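Local coordinates for pectate lyase II (Xanthomonas campestris pv. campestris, PDB 2QY1), which probably cleaves pectate, the polygalacturonate of plant cell walls, by beta-elimination, at residues 155-158 with 163-166; 178-183 with 187-192; 113-118 with 172-177; 191-196 with 298-303. The protein carries 2 engineered substitutions. One frame throughout, in Å; residues are numbered along the deposited sequence.

Interaction 1 (155-158 with 163-166); sequences IDMK and HVTV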
loop_
_atom_site.group_PDB
_atom_site.type_symbol
_atom_site.label_atom_id
_atom_site.label_comp_id
_atom_site.label_asym_id
_atom_site.label_seq_id
_atom_site.Cartn_x
_atom_site.Cartn_y
_atom_site.Cartn_z
ATOM N N ILE A 155 3.555 0.162 0.214
ATOM C CA ILE A 155 2.497 1.143 0.410
ATOM C C ILE A 155 2.138 1.147 1.894
ATOM O O ILE A 155 1.360 0.312 2.362
ATOM C CB ILE A 155 1.273 0.851 -0.500
ATOM C CG1 ILE A 155 1.703 0.880 -1.974
ATOM C CG2 ILE A 155 0.150 1.865 -0.241
ATOM C CD1 ILE A 155 0.807 0.111 -2.912
ATOM N N ASP A 156 2.729 2.090 2.623
ATOM C CA ASP A 156 2.685 2.095 4.086
ATOM C C ASP A 156 1.924 3.274 4.668
ATOM O O ASP A 156 1.905 4.362 4.087
ATOM C CB ASP A 156 4.107 2.119 4.656
ATOM C CG ASP A 156 4.880 0.847 4.375
ATOM O OD1 ASP A 156 4.280 -0.156 3.933
ATOM O OD2 ASP A 156 6.100 0.853 4.615
ATOM N N MET A 157 1.307 3.046 5.826
ATOM C CA MET A 157 0.773 4.130 6.646
ATOM C C MET A 157 0.916 3.821 8.140
ATOM O O MET A 157 0.910 2.658 8.552
ATOM C CB MET A 157 -0.673 4.488 6.259
ATOM C CG MET A 157 -1.720 3.412 6.511
ATOM S SD MET A 157 -3.235 3.703 5.559
ATOM C CE MET A 157 -2.761 3.092 3.950
ATOM N N LYS A 158 1.066 4.871 8.941
ATOM C CA LYS A 158 1.281 4.716 10.376
ATOM C C LYS A 158 0.845 5.955 11.152
ATOM O O LYS A 158 0.638 7.023 10.572
ATOM C CB LYS A 158 2.757 4.411 10.666
ATOM C CG LYS A 158 3.721 5.515 10.252
ATOM C CD LYS A 158 5.149 5.176 10.644
ATOM C CE LYS A 158 6.140 6.093 9.942
ATOM N NZ LYS A 158 7.524 5.543 10.004
ATOM N N HIS A 163 -8.927 7.215 6.572
ATOM C CA HIS A 163 -9.754 7.413 5.373
ATOM C C HIS A 163 -8.947 7.420 4.080
ATOM O O HIS A 163 -8.741 8.459 3.439
ATOM C CB HIS A 163 -10.672 8.626 5.529
ATOM C CG HIS A 163 -11.720 8.432 6.576
ATOM N ND1 HIS A 163 -11.546 8.826 7.885
ATOM C CD2 HIS A 163 -12.937 7.841 6.519
ATOM C CE1 HIS A 163 -12.621 8.506 8.585
ATOM N NE2 HIS A 163 -13.478 7.904 7.780
ATOM N N VAL A 164 -8.502 6.222 3.716
ATOM C CA VAL A 164 -7.584 5.997 2.608
ATOM C C VAL A 164 -8.109 4.867 1.732
ATOM O O VAL A 164 -8.604 3.856 2.238
ATOM C CB VAL A 164 -6.166 5.629 3.134
ATOM C CG1 VAL A 164 -5.215 5.278 1.993
ATOM C CG2 VAL A 164 -5.591 6.775 3.972
ATOM N N THR A 165 -8.015 5.055 0.418
ATOM C CA THR A 165 -8.246 3.976 -0.534
ATOM C C THR A 165 -6.939 3.618 -1.237
ATOM O O THR A 165 -6.266 4.479 -1.808
ATOM C CB THR A 165 -9.347 4.320 -1.563
ATOM O OG1 THR A 165 -10.624 4.292 -0.918
ATOM C CG2 THR A 165 -9.362 3.310 -2.711
ATOM N N VAL A 166 -6.593 2.337 -1.159
ATOM C CA VAL A 166 -5.434 1.774 -1.829
ATOM C C VAL A 166 -6.001 0.830 -2.891
ATOM O O VAL A 166 -6.399 -0.294 -2.577
ATOM C CB VAL A 166 -4.535 1.001 -0.819
ATOM C CG1 VAL A 166 -3.356 0.342 -1.512
ATOM C CG2 VAL A 166 -4.052 1.930 0.300
#

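Interaction 2 (178-183 with 187-192); sequences ALNGYS and TKNSAA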
loop_
_atom_site.group_PDB
_atom_site.type_symbol
_atom_site.label_atom_id
_atom_site.label_comp_id
_atom_site.label_asym_id
_atom_site.label_seq_id
_atom_site.Cartn_x
_atom_site.Cartn_y
_atom_site.Cartn_z
ATOM N N ALA A 178 2.808 -3.888 2.489
ATOM C CA ALA A 178 1.947 -2.839 3.017
ATOM C C ALA A 178 1.872 -2.868 4.535
ATOM O O ALA A 178 1.369 -3.825 5.123
ATOM C CB ALA A 178 0.550 -2.945 2.407
ATOM N N LEU A 179 2.381 -1.810 5.159
ATOM C CA LEU A 179 2.296 -1.647 6.601
ATOM C C LEU A 179 1.138 -0.726 6.948
ATOM O O LEU A 179 0.891 0.263 6.258
ATOM C CB LEU A 179 3.609 -1.082 7.159
ATOM C CG LEU A 179 3.794 -0.968 8.677
ATOM C CD1 LEU A 179 3.777 -2.335 9.350
ATOM C CD2 LEU A 179 5.096 -0.247 8.986
ATOM N N ASN A 180 0.424 -1.062 8.017
ATOM C CA ASN A 180 -0.650 -0.216 8.521
ATOM C C ASN A 180 -0.600 -0.215 10.049
ATOM O O ASN A 180 -1.231 -1.045 10.694
ATOM C CB ASN A 180 -2.009 -0.701 7.994
ATOM C CG ASN A 180 -3.070 0.385 8.013
ATOM O OD1 ASN A 180 -3.188 1.146 8.976
ATOM N ND2 ASN A 180 -3.857 0.458 6.940
ATOM N N GLY A 181 0.169 0.718 10.608
ATOM C CA GLY A 181 0.484 0.724 12.039
ATOM C C GLY A 181 1.880 0.159 12.230
ATOM O O GLY A 181 2.131 -0.996 11.889
ATOM N N TYR A 182 2.789 0.968 12.770
ATOM C CA TYR A 182 4.223 0.661 12.698
ATOM C C TYR A 182 4.762 -0.211 13.830
ATOM O O TYR A 182 5.812 -0.841 13.686
ATOM C CB TYR A 182 5.051 1.950 12.578
ATOM C CG TYR A 182 5.333 2.637 13.892
ATOM C CD1 TYR A 182 4.421 3.542 14.437
ATOM C CD2 TYR A 182 6.514 2.388 14.591
ATOM C CE1 TYR A 182 4.670 4.176 15.647
ATOM C CE2 TYR A 182 6.773 3.016 15.810
ATOM C CZ TYR A 182 5.845 3.910 16.329
ATOM O OH TYR A 182 6.092 4.539 17.527
ATOM N N SER A 183 4.049 -0.222 14.956
ATOM C CA SER A 183 4.421 -1.020 16.123
ATOM C C SER A 183 3.207 -1.239 17.022
ATOM O O SER A 183 2.167 -0.604 16.839
ATOM C CB SER A 183 5.546 -0.346 16.918
ATOM O OG SER A 183 5.040 0.671 17.761
ATOM N N THR A 187 -0.865 3.232 19.063
ATOM C CA THR A 187 -2.280 3.236 19.451
ATOM C C THR A 187 -3.129 4.278 18.715
ATOM O O THR A 187 -4.347 4.121 18.612
ATOM C CB THR A 187 -2.452 3.423 20.974
ATOM O OG1 THR A 187 -1.823 4.643 21.379
ATOM C CG2 THR A 187 -1.834 2.255 21.732
ATOM N N LYS A 188 -2.488 5.332 18.209
ATOM C CA LYS A 188 -3.162 6.324 17.365
ATOM C C LYS A 188 -3.731 5.702 16.087
ATOM O O LYS A 188 -4.634 6.267 15.462
ATOM C CB LYS A 188 -2.214 7.466 16.989
ATOM C CG LYS A 188 -2.040 8.538 18.060
ATOM C CD LYS A 188 -1.832 9.919 17.429
ATOM C CE LYS A 188 -0.599 9.960 16.533
ATOM N NZ LYS A 188 -0.627 11.086 15.549
ATOM N N ASN A 189 -3.201 4.540 15.707
ATOM C CA ASN A 189 -3.650 3.844 14.503
ATOM C C ASN A 189 -5.022 3.174 14.642
ATOM O O ASN A 189 -5.505 2.535 13.705
ATOM C CB ASN A 189 -2.603 2.831 14.036
ATOM C CG ASN A 189 -2.508 2.753 12.529
ATOM O OD1 ASN A 189 -2.741 1.703 11.931
ATOM N ND2 ASN A 189 -2.177 3.876 11.902
ATOM N N SER A 190 -5.644 3.324 15.810
ATOM C CA SER A 190 -7.019 2.878 16.019
ATOM C C SER A 190 -7.985 3.683 15.150
ATOM O O SER A 190 -9.107 3.245 14.883
ATOM C CB SER A 190 -7.409 2.993 17.496
ATOM O OG SER A 190 -7.415 4.345 17.918
ATOM N N ALA A 191 -7.530 4.858 14.718
ATOM C CA ALA A 191 -8.307 5.752 13.859
ATOM C C ALA A 191 -8.256 5.359 12.380
ATOM O O ALA A 191 -9.050 5.853 11.576
ATOM C CB ALA A 191 -7.835 7.191 14.040
ATOM N N ALA A 192 -7.320 4.478 12.026
ATOM C CA ALA A 192 -7.140 4.045 10.639
ATOM C C ALA A 192 -8.405 3.424 10.049
ATOM O O ALA A 192 -9.031 2.552 10.658
ATOM C CB ALA A 192 -5.964 3.083 10.519
#

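Interaction 3 (113-118 with 172-177); sequences ADSISL and YNYQKV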
loop_
_atom_site.group_PDB
_atom_site.type_symbol
_atom_site.label_atom_id
_atom_site.label_comp_id
_atom_site.label_asym_id
_atom_site.label_seq_id
_atom_site.Cartn_x
_atom_site.Cartn_y
_atom_site.Cartn_z
ATOM N N ALA A 113 14.160 2.946 2.295
ATOM C CA ALA A 113 13.664 2.890 0.916
ATOM C C ALA A 113 12.145 2.697 0.821
ATOM O O ALA A 113 11.671 1.743 0.201
ATOM C CB ALA A 113 14.397 1.795 0.134
ATOM N N ASP A 114 11.381 3.595 1.438
ATOM C CA ASP A 114 9.922 3.508 1.393
ATOM C C ASP A 114 9.402 4.049 0.068
ATOM O O ASP A 114 9.803 5.126 -0.372
ATOM C CB ASP A 114 9.282 4.256 2.570
ATOM C CG ASP A 114 8.003 3.589 3.067
ATOM O OD1 ASP A 114 7.827 3.501 4.303
ATOM O OD2 ASP A 114 7.176 3.152 2.236
ATOM N N SER A 115 8.519 3.282 -0.564
ATOM C CA SER A 115 7.975 3.619 -1.879
ATOM C C SER A 115 6.871 4.665 -1.772
ATOM O O SER A 115 6.981 5.753 -2.330
ATOM C CB SER A 115 7.480 2.367 -2.606
ATOM O OG SER A 115 8.555 1.496 -2.912
ATOM N N ILE A 116 5.803 4.321 -1.061
ATOM C CA ILE A 116 4.720 5.261 -0.789
ATOM C C ILE A 116 4.416 5.178 0.701
ATOM O O ILE A 116 3.973 4.138 1.196
ATOM C CB ILE A 116 3.464 4.963 -1.650
ATOM C CG1 ILE A 116 3.786 5.123 -3.144
ATOM C CG2 ILE A 116 2.293 5.864 -1.237
ATOM C CD1 ILE A 116 2.727 4.556 -4.092
ATOM N N SER A 117 4.679 6.268 1.413
ATOM C CA SER A 117 4.539 6.283 2.862
ATOM C C SER A 117 3.647 7.420 3.329
ATOM O O SER A 117 3.858 8.577 2.963
ATOM C CB SER A 117 5.912 6.392 3.532
ATOM O OG SER A 117 5.784 6.533 4.936
ATOM N N LEU A 118 2.657 7.073 4.144
ATOM C CA LEU A 118 1.753 8.041 4.744
ATOM C C LEU A 118 1.969 8.012 6.250
ATOM O O LEU A 118 1.930 6.947 6.862
ATOM C CB LEU A 118 0.299 7.682 4.411
ATOM C CG LEU A 118 -0.033 7.243 2.978
ATOM C CD1 LEU A 118 -1.498 6.809 2.870
ATOM C CD2 LEU A 118 0.284 8.339 1.961
ATOM N N TYR A 172 4.960 -6.214 -6.934
ATOM C CA TYR A 172 5.616 -7.488 -7.228
ATOM C C TYR A 172 7.107 -7.468 -6.893
ATOM O O TYR A 172 7.701 -6.399 -6.758
ATOM C CB TYR A 172 5.374 -7.911 -8.686
ATOM C CG TYR A 172 6.082 -7.074 -9.732
ATOM C CD1 TYR A 172 7.353 -7.427 -10.191
ATOM C CD2 TYR A 172 5.476 -5.943 -10.278
ATOM C CE1 TYR A 172 8.004 -6.668 -11.154
ATOM C CE2 TYR A 172 6.121 -5.180 -11.247
ATOM C CZ TYR A 172 7.381 -5.545 -11.677
ATOM O OH TYR A 172 8.023 -4.793 -12.632
ATOM N N ASN A 173 7.698 -8.657 -6.758
ATOM C CA ASN A 173 9.109 -8.805 -6.387
ATOM C C ASN A 173 9.456 -7.905 -5.205
ATOM O O ASN A 173 10.415 -7.136 -5.247
ATOM C CB ASN A 173 10.021 -8.529 -7.590
ATOM C CG ASN A 173 9.846 -9.541 -8.709
ATOM O OD1 ASN A 173 9.203 -10.578 -8.536
ATOM N ND2 ASN A 173 10.424 -9.243 -9.866
ATOM N N TYR A 174 8.650 -8.010 -4.152
ATOM C CA TYR A 174 8.710 -7.087 -3.031
ATOM C C TYR A 174 8.578 -7.862 -1.727
ATOM O O TYR A 174 7.689 -8.698 -1.599
ATOM C CB TYR A 174 7.588 -6.045 -3.158
ATOM C CG TYR A 174 8.002 -4.688 -2.671
ATOM C CD1 TYR A 174 8.589 -3.769 -3.537
ATOM C CD2 TYR A 174 7.838 -4.328 -1.336
ATOM C CE1 TYR A 174 8.999 -2.521 -3.088
ATOM C CE2 TYR A 174 8.239 -3.087 -0.881
ATOM C CZ TYR A 174 8.820 -2.189 -1.759
ATOM O OH TYR A 174 9.224 -0.953 -1.310
ATOM N N GLN A 175 9.468 -7.610 -0.766
ATOM C CA GLN A 175 9.428 -8.370 0.487
ATOM C C GLN A 175 8.274 -7.951 1.400
ATOM O O GLN A 175 7.463 -8.789 1.804
ATOM C CB GLN A 175 10.753 -8.301 1.256
ATOM C CG GLN A 175 10.813 -9.318 2.410
ATOM C CD GLN A 175 11.827 -8.974 3.494
ATOM O OE1 GLN A 175 12.526 -7.962 3.420
ATOM N NE2 GLN A 175 11.916 -9.830 4.506
ATOM N N LYS A 176 8.213 -6.660 1.720
ATOM C CA LYS A 176 7.243 -6.148 2.685
ATOM C C LYS A 176 6.284 -5.156 2.035
ATOM O O LYS A 176 6.605 -3.981 1.861
ATOM C CB LYS A 176 7.973 -5.550 3.891
ATOM C CG LYS A 176 8.577 -6.632 4.783
ATOM C CD LYS A 176 9.432 -6.073 5.900
ATOM C CE LYS A 176 9.532 -7.067 7.061
ATOM N NZ LYS A 176 10.126 -8.381 6.668
ATOM N N VAL A 177 5.094 -5.647 1.694
ATOM C CA VAL A 177 4.189 -4.939 0.783
ATOM C C VAL A 177 3.518 -3.702 1.381
ATOM O O VAL A 177 3.635 -2.602 0.834
ATOM C CB VAL A 177 3.114 -5.889 0.190
ATOM C CG1 VAL A 177 2.149 -5.128 -0.720
ATOM C CG2 VAL A 177 3.780 -7.018 -0.567
HETATM O O HOH W 1 11.871 -0.268 -1.275
#

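Interaction 4 (191-196 with 298-303); sequences AARTTY and FPESLG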
loop_
_atom_site.group_PDB
_atom_site.type_symbol
_atom_site.label_atom_id
_atom_site.label_comp_id
_atom_site.label_asym_id
_atom_site.label_seq_id
_atom_site.Cartn_x
_atom_site.Cartn_y
_atom_site.Cartn_z
ATOM N N ALA A 191 -7.530 4.858 14.718
ATOM C CA ALA A 191 -8.307 5.752 13.859
ATOM C C ALA A 191 -8.256 5.359 12.380
ATOM O O ALA A 191 -9.050 5.853 11.576
ATOM C CB ALA A 191 -7.835 7.191 14.040
ATOM N N ALA A 192 -7.320 4.478 12.026
ATOM C CA ALA A 192 -7.140 4.045 10.639
ATOM C C ALA A 192 -8.405 3.424 10.049
ATOM O O ALA A 192 -9.031 2.552 10.658
ATOM C CB ALA A 192 -5.964 3.083 10.519
ATOM N N ARG A 193 -8.776 3.912 8.869
ATOM C CA ARG A 193 -9.899 3.390 8.105
ATOM C C ARG A 193 -9.410 3.268 6.669
ATOM O O ARG A 193 -9.252 4.275 5.977
ATOM C CB ARG A 193 -11.103 4.339 8.182
ATOM C CG ARG A 193 -11.651 4.605 9.591
ATOM C CD ARG A 193 -12.314 3.371 10.187
ATOM N NE ARG A 193 -12.938 3.651 11.480
ATOM C CZ ARG A 193 -12.324 3.544 12.656
ATOM N NH1 ARG A 193 -11.052 3.165 12.721
ATOM N NH2 ARG A 193 -12.985 3.819 13.773
ATOM N N THR A 194 -9.160 2.037 6.233
ATOM C CA THR A 194 -8.486 1.793 4.961
ATOM C C THR A 194 -9.226 0.781 4.096
ATOM O O THR A 194 -9.611 -0.294 4.562
ATOM C CB THR A 194 -7.042 1.287 5.183
ATOM O OG1 THR A 194 -6.449 1.985 6.285
ATOM C CG2 THR A 194 -6.190 1.491 3.932
ATOM N N THR A 195 -9.412 1.131 2.827
ATOM C CA THR A 195 -9.942 0.192 1.853
ATOM C C THR A 195 -8.830 -0.217 0.888
ATOM O O THR A 195 -8.255 0.630 0.207
ATOM C CB THR A 195 -11.129 0.790 1.071
ATOM O OG1 THR A 195 -12.099 1.310 1.991
ATOM C CG2 THR A 195 -11.781 -0.272 0.193
ATOM N N TYR A 196 -8.523 -1.511 0.861
ATOM C CA TYR A 196 -7.611 -2.086 -0.124
ATOM C C TYR A 196 -8.438 -2.872 -1.132
ATOM O O TYR A 196 -9.022 -3.896 -0.776
ATOM C CB TYR A 196 -6.626 -3.054 0.538
ATOM C CG TYR A 196 -5.701 -2.464 1.583
ATOM C CD1 TYR A 196 -6.085 -2.390 2.922
ATOM C CD2 TYR A 196 -4.425 -2.021 1.237
ATOM C CE1 TYR A 196 -5.228 -1.868 3.885
ATOM C CE2 TYR A 196 -3.560 -1.498 2.192
ATOM C CZ TYR A 196 -3.968 -1.422 3.510
ATOM O OH TYR A 196 -3.115 -0.908 4.458
ATOM N N PHE A 298 -17.716 -7.365 11.352
ATOM C CA PHE A 298 -17.316 -5.973 11.167
ATOM C C PHE A 298 -18.248 -5.077 11.990
ATOM O O PHE A 298 -19.463 -5.097 11.787
ATOM C CB PHE A 298 -17.341 -5.603 9.685
ATOM C CG PHE A 298 -16.536 -4.383 9.352
ATOM C CD1 PHE A 298 -15.145 -4.445 9.273
ATOM C CD2 PHE A 298 -17.165 -3.170 9.106
ATOM C CE1 PHE A 298 -14.397 -3.313 8.960
ATOM C CE2 PHE A 298 -16.425 -2.032 8.793
ATOM C CZ PHE A 298 -15.040 -2.106 8.720
ATOM N N PRO A 299 -17.678 -4.299 12.932
ATOM C CA PRO A 299 -18.443 -3.686 14.029
ATOM C C PRO A 299 -19.351 -2.511 13.647
ATOM O O PRO A 299 -20.217 -2.130 14.436
ATOM C CB PRO A 299 -17.348 -3.214 14.989
ATOM C CG PRO A 299 -16.183 -2.932 14.105
ATOM C CD PRO A 299 -16.246 -3.944 12.996
ATOM N N GLU A 300 -19.158 -1.947 12.458
ATOM C CA GLU A 300 -19.940 -0.786 12.030
ATOM C C GLU A 300 -20.166 -0.748 10.522
ATOM O O GLU A 300 -19.541 -1.496 9.767
ATOM C CB GLU A 300 -19.268 0.514 12.494
ATOM C CG GLU A 300 -17.909 0.787 11.851
ATOM C CD GLU A 300 -17.254 2.051 12.374
ATOM O OE1 GLU A 300 -16.665 2.792 11.561
ATOM O OE2 GLU A 300 -17.327 2.306 13.595
ATOM N N SER A 301 -21.068 0.130 10.095
ATOM C CA SER A 301 -21.290 0.376 8.679
ATOM C C SER A 301 -20.015 0.940 8.057
ATOM O O SER A 301 -19.321 1.751 8.675
ATOM C CB SER A 301 -22.454 1.350 8.480
ATOM O OG SER A 301 -22.656 1.634 7.106
ATOM N N LEU A 302 -19.705 0.489 6.844
ATOM C CA LEU A 302 -18.573 1.019 6.090
ATOM C C LEU A 302 -18.804 2.488 5.758
ATOM O O LEU A 302 -17.863 3.284 5.738
ATOM C CB LEU A 302 -18.342 0.207 4.811
ATOM C CG LEU A 302 -17.738 -1.189 4.984
ATOM C CD1 LEU A 302 -18.008 -2.042 3.755
ATOM C CD2 LEU A 302 -16.238 -1.114 5.266
ATOM N N GLY A 303 -20.065 2.838 5.514
ATOM C CA GLY A 303 -20.452 4.216 5.245
ATOM C C GLY A 303 -20.178 4.637 3.817
ATOM O O GLY A 303 -20.154 5.832 3.514
HETATM O O HOH W 2 -15.503 5.092 11.242
HETATM O O HOH W 3 -15.970 4.618 13.864
#

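Interaction 1 (155-158 with 163-166)
Met-157 reaches across the interior of a parallel beta-helix to Val-164 and Val-166, while Ile-155 meets Val-166 further along. The two short strands lie on different faces of the coil, run at 160° to each other and keep their axes 10.1 Å apart, so side chains alone bridge the gap. In Met-157, CB points at the other strand and CG continues the reach without yet touching it. CG is held between the backbone N and the carbonyl carbon (chi1 65°), and the chain runs on extended to the sulfur. SD comes alongside Val-164 at 4.2 Å from CG2. There the chain bends (chi3 80°), setting the terminal CE methyl into the angle between the valines, 3.8 Å from Val-164 CG1 and 4.0 Å from Val-166 CG2. Met-157 meets Val-164 tip to tip but runs antiparallel past the side of Val-166. Ile-155 uses its short branch, CG2, which meets Val-166 CG1 end on at 4.0 Å. Leu-118, Val-131 and Tyr-196, from neighbouring strands, pack against the same group. Thr-165, between the two valines, points away and hydrogen-bonds with Val-3 and Gly-6. With four buried residues and no hydrogen bond between the strands, the contact rests on van der Waals packing and on the exclusion of water from the core.

Interaction 2 (178-183 with 187-192)
Asn-189 lies against Gly-181 and the side chain of Asn-180 where the chain leaves one strand of the parallel beta-helix and folds back through a 3-10 turn, 187-191, before entering the next. Asn-189 has the greatest area buried here. Its CB points at the strand end, and its CG stands 3.6 Å from Gly-181 CA, which brings the amide close against the glycine backbone. Gly-181 and Asn-189 are where the two backbones come nearest, with 5.7 Å between Gly-181 CA and Asn-189 CA. The positive phi of the glycine, 101°, turns the chain out of strand 179-180, and, having no side chain, Gly-181 lets the Asn-189 amide settle close. Gly-181 O is in turn hydrogen-bonded by Arg-212 NH1.

Asn-180 comes in from the side. With CG anti to the backbone N (chi1 -158°), its amide swings toward the turn, crosses the Asn-189 side chain at about a right angle and lies with its plane 64° from the other amide; Asn-180 CG and Asn-189 CG are 5.1 Å apart. Both amides are buried, in a place where polar groups are close neighbours: the hydroxyls of Thr-194 and Tyr-196 lie near the end of the Asn-180 amide. Ala-192 completes the contact by turning its CB methyl toward the end of the Asn-180 side chain. Backbone bonds hold the turn itself, with Ser-190 N donating to Thr-187 O at 3.2 Å and Ala-192 N donating to Asn-189 O at 3.1 Å.

Interaction 3 (113-118 with 172-177)
Ala-113 starts the contact through its carbonyl O, which lies 3.9 Å from Tyr-174 OH and is joined to it by a water. This water donates to both oxygens, reaching the phenol oxygen at 2.7 Å. Two residues on, Ser-115 makes the direct approach. Its CB points at Tyr-174, and OG, anti to the carbonyl carbon (chi1 -66°), sits 3.0 Å from Tyr-174 OH. The serine probably donates here, although its proton has another acceptor within range. OG also lies 3.9 Å from Tyr-174 CZ, so it meets the ring obliquely at its hydroxyl end. The phenol has a further hydrogen bond to the carbonyl of Gly-153, which makes Tyr-174 OH the meeting point of three partners and fixes the tip of a buried ring. Val-136 and Val-204 pack along that ring. From Ile-116 the chain becomes a strand, paired with Gly-154 and Asp-156 through the backbone, and the Ile-116 side chain turns into the core against Ile-99 and Val-131. A tyrosine from the bend at 172-177 thus reaches with its hydroxyl to the loop leading into strand 116-118, joining neighbouring coils of the right-handed parallel beta-helix characteristic of pectate lyases.

Interaction 4 (191-196 with 298-303)
Strand 193-196, bearing Arg-193, and the irregular run 298-303, bearing Glu-300, keep their backbones well apart, 9.2 Å between Arg-193 CA and Leu-302 CA at the nearest. The gap is spanned by Glu-300, Arg-193 and two waters. Arg-193 bends at chi2 (-69°), which folds its chain back alongside the turn before the strand and leaves NE and NH2 facing Glu-300, whereas Glu-300 stays extended beyond CG. They cross at about a right angle, with guanidinium and carboxylate planes 76° apart. Arg-193 NE and Glu-300 OE1 remain 3.8 Å from each other, a long salt bridge, and two waters do much of the joining. One accepts from Arg-193 NE at 3.0 Å and donates to Glu-300 OE1 at 2.6 Å. The second accepts from Arg-193 NH2 at 3.1 Å and donates to Glu-300 OE2 at 2.7 Å. Both waters sit at the guanidinium edge, in its plane. NH1 faces the other way, donating to Ala-192 O at 3.0 Å from 57° above the carbonyl plane, and it also bonds the carbonyl of Ser-190. The arginine is therefore anchored first to the turn before its own strand. Leu-215 packs against both side chains and Tyr-5 against Arg-193. At this surface site, charges separated by water probably attract only modestly, and the largely water-mediated pair adds a polar link between this loop and the beta-helix, beside the apolar packing on Leu-215.

How the interactions relate
Strand 155-158 of interaction 1 is the common neighbour. Asp-156 OD1 accepts from Leu-179 N of interaction 2 at 2.8 Å, and Asp-156 N reaches Ile-116 O of interaction 3, also at 2.8 Å. Through its second strand, 164-166, interaction 1 joins interaction 4, with Val-166 N and Thr-195 O 2.7 Å apart, probably hydrogen-bonded. Interactions 2 and 4 share Ala-191 and Ala-192, so the turn closed in one leads into the strand of the other. Interactions 3 and 4 lie furthest apart, with centres about 23 Å from each other. Near interactions 1 and 3, the closely spaced Asp-114, Asp-152 and Asp-156 resemble the acidic cluster that holds calcium in related pectate lyases.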